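Local coordinates for protein dehalogenase (Rhodospirillaceae, PDB 6A41) that probably releases halide from vicinal haloalcohols by closing them to epoxides, as a member of the short-chain dehydrogenase/reductase superfamily, at residues E14-G18 with N82-Y86. Numbering follows the deposited sequence.
Sequences EKFAG and NNDAY
The side-chain amide of Asn83 plugs into the type II' turn Lys15-Gly18 with both its polar atoms. Its ND2 donates to Lys15 O (2.9 Å) along a nearly straight N-H line, 170°, in the plane of the amide but from above that of the carbonyl. Its OD1 accepts the backbone N of Ala17 at 2.9 Å. Asn83, on strand 79-83, reaches these groups because chi1, 174°, stretches CG away from its own backbone N. Lys15 O thus serves two donors, since Gly18 N closes the turn on it at 3.0 Å. Phe16 takes a positive phi of 47°, and its side chain crosses that of Asn83 obliquely, CB 3.3 Å from Asn83 OD1 and ring atom CD2 3.4 Å from Asp84 O. Two residues on from Asn83, Ala85 packs its CB against Phe16 CB (4.0 Å) and Lys15 CE (3.9 Å). The Lys15 chain bends over Ala85 and ends in a salt bridge to Asp186, whose carboxylate also accepts Phe16 N. A leucine in place of Asn83 would probably leave Ala17 N without its acceptor and Lys15 O with Gly18 N but not the amide donor, the turn being held less firmly. The turn joins strand 7-10 to helix 18-27, where Rossmann-fold reductases carry their glycine-rich dinucleotide loop; a phenylalanine here is consistent with the halide pocket that replaces the cofactor site in halohydrin dehalogenases. With a donor for Lys15 O and an acceptor for Ala17 N, the amide ties down the backbone on both sides of Phe16, while Asp186 holds Phe16 N.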
ATOM      1  N   GLU A  14      19.646  -8.723  22.970  1.00 12.72           N
ATOM      2  CA  GLU A  14      20.799  -9.222  22.299  1.00 14.71           C
ATOM      3  C   GLU A  14      20.588  -9.524  20.864  1.00 15.25           C
ATOM      4  O   GLU A  14      21.559  -9.759  20.200  1.00 15.29           O
ATOM      5  CB  GLU A  14      21.442 -10.476  23.036  1.00 16.12           C
ATOM      6  CG  GLU A  14      21.958 -10.142  24.392  1.00 16.66           C
ATOM      7  CD  GLU A  14      23.046  -9.095  24.327  1.00 20.86           C
ATOM      8  OE1 GLU A  14      24.075  -9.292  23.625  1.00 20.94           O
ATOM      9  OE2 GLU A  14      22.917  -8.045  24.993  1.00 23.42           O
ATOM     10  N   LYS A  15      19.383  -9.463  20.339  1.00 14.33           N
ATOM     11  CA  LYS A  15      19.131  -9.700  18.918  1.00 15.49           C
ATOM     12  C   LYS A  15      18.791  -8.404  18.228  1.00 13.53           C
ATOM     13  O   LYS A  15      18.389  -7.423  18.865  1.00 12.11           O
ATOM     14  CB  LYS A  15      17.896 -10.579  18.758  1.00 18.16           C
ATOM     15  CG  LYS A  15      18.197 -12.012  19.167  1.00 22.65           C
ATOM     16  CD  LYS A  15      16.927 -12.801  19.210  1.00 25.93           C
ATOM     17  CE  LYS A  15      16.693 -13.645  18.003  1.00 30.99           C
ATOM     18  NZ  LYS A  15      17.736 -14.642  17.678  1.00 34.41           N
ATOM     19  N   PHE A  16      18.888  -8.477  16.924  1.00 13.27           N
ATOM     20  CA  PHE A  16      18.242  -7.532  15.963  1.00 11.52           C
ATOM     21  C   PHE A  16      18.471  -6.058  16.371  1.00 11.25           C
ATOM     22  O   PHE A  16      19.618  -5.621  16.365  1.00 10.85           O
ATOM     23  CB  PHE A  16      16.716  -7.908  15.913  1.00 11.90           C
ATOM     24  CG  PHE A  16      15.944  -7.392  14.689  1.00 11.67           C
ATOM     25  CD1 PHE A  16      16.593  -6.884  13.534  1.00 12.29           C
ATOM     26  CD2 PHE A  16      14.590  -7.498  14.680  1.00 12.22           C
ATOM     27  CE1 PHE A  16      15.876  -6.427  12.459  1.00 12.14           C
ATOM     28  CE2 PHE A  16      13.862  -7.118  13.584  1.00 12.13           C
ATOM     29  CZ  PHE A  16      14.479  -6.608  12.478  1.00 12.50           C
ATOM     30  N   ALA A  17      17.445  -5.298  16.756  1.00  9.49           N
ATOM     31  CA  ALA A  17      17.606  -3.869  16.951  1.00  9.44           C
ATOM     32  C   ALA A  17      17.907  -3.495  18.408  1.00  9.70           C
ATOM     33  O   ALA A  17      17.934  -2.302  18.786  1.00  9.69           O
ATOM     34  CB  ALA A  17      16.354  -3.153  16.541  1.00  9.21           C
ATOM     35  N   GLY A  18      18.158  -4.489  19.259  1.00 10.47           N
ATOM     36  CA  GLY A  18      18.302  -4.195  20.726  1.00 10.53           C
ATOM     37  C   GLY A  18      19.400  -3.205  21.120  1.00 11.20           C
ATOM     38  O   GLY A  18      19.199  -2.293  21.962  1.00 10.58           O
ATOM     39  N   ASN A  82       8.922  -4.307  20.924  1.00  9.21           N
ATOM     40  CA  ASN A  82       8.865  -5.748  20.721  1.00  9.86           C
ATOM     41  C   ASN A  82       9.916  -6.044  19.614  1.00  9.79           C
ATOM     42  O   ASN A  82       9.615  -5.882  18.470  1.00  9.17           O
ATOM     43  CB  ASN A  82       7.522  -6.184  20.237  1.00 10.42           C
ATOM     44  CG  ASN A  82       6.472  -6.398  21.335  1.00 12.28           C
ATOM     45  OD1 ASN A  82       5.341  -5.940  21.181  1.00 15.88           O
ATOM     46  ND2 ASN A  82       6.764  -7.215  22.249  1.00 11.63           N
ATOM     47  N   ASN A  83      11.111  -6.451  20.003  1.00 10.11           N
ATOM     48  CA  ASN A  83      12.250  -6.706  19.181  1.00 10.77           C
ATOM     49  C   ASN A  83      12.356  -8.229  18.981  1.00 12.57           C
ATOM     50  O   ASN A  83      12.828  -8.950  19.800  1.00 12.75           O
ATOM     51  CB  ASN A  83      13.454  -6.087  19.843  1.00 10.63           C
ATOM     52  CG  ASN A  83      14.743  -6.407  19.138  1.00 10.38           C
ATOM     53  OD1 ASN A  83      14.923  -6.081  17.939  1.00 10.02           O
ATOM     54  ND2 ASN A  83      15.662  -7.003  19.846  1.00  9.93           N
ATOM     55  N   ASP A  84      11.749  -8.697  17.902  1.00 13.64           N
ATOM     56  CA  ASP A  84      11.509 -10.104  17.640  1.00 15.29           C
ATOM     57  C   ASP A  84      12.228 -10.506  16.351  1.00 14.18           C
ATOM     58  O   ASP A  84      12.176  -9.784  15.345  1.00 13.34           O
ATOM     59  CB  ASP A  84       9.983 -10.370  17.546  1.00 17.41           C
ATOM     60  CG  ASP A  84       9.260  -9.774  18.745  1.00 19.96           C
ATOM     61  OD1 ASP A  84       9.454 -10.289  19.851  1.00 22.75           O
ATOM     62  OD2 ASP A  84       8.577  -8.731  18.564  1.00 21.65           O
ATOM     63  N   ALA A  85      12.935 -11.642  16.424  1.00 13.64           N
ATOM     64  CA  ALA A  85      13.727 -12.146  15.318  1.00 13.50           C
ATOM     65  C   ALA A  85      13.907 -13.656  15.359  1.00 14.19           C
ATOM     66  O   ALA A  85      14.326 -14.155  16.360  1.00 14.56           O
ATOM     67  CB  ALA A  85      15.051 -11.502  15.253  1.00 13.18           C
ATOM     68  N   TYR A  86      13.463 -14.300  14.277  1.00 13.78           N
ATOM     69  CA  TYR A  86      13.669 -15.716  13.968  1.00 14.38           C
ATOM     70  C   TYR A  86      14.461 -15.792  12.635  1.00 13.35           C
ATOM     71  O   TYR A  86      14.300 -14.876  11.798  1.00 13.81           O
ATOM     72  CB  TYR A  86      12.278 -16.427  13.830  1.00 15.39           C
ATOM     73  CG  TYR A  86      12.322 -17.918  13.581  1.00 15.34           C
ATOM     74  CD1 TYR A  86      12.482 -18.844  14.610  1.00 17.61           C
ATOM     75  CD2 TYR A  86      12.316 -18.407  12.278  1.00 17.38           C
ATOM     76  CE1 TYR A  86      12.597 -20.233  14.366  1.00 17.96           C
ATOM     77  CE2 TYR A  86      12.385 -19.783  11.997  1.00 17.09           C
ATOM     78  CZ  TYR A  86      12.500 -20.677  13.045  1.00 18.17           C
ATOM     79  OH  TYR A  86      12.592 -21.987  12.700  1.00 18.37           O
TER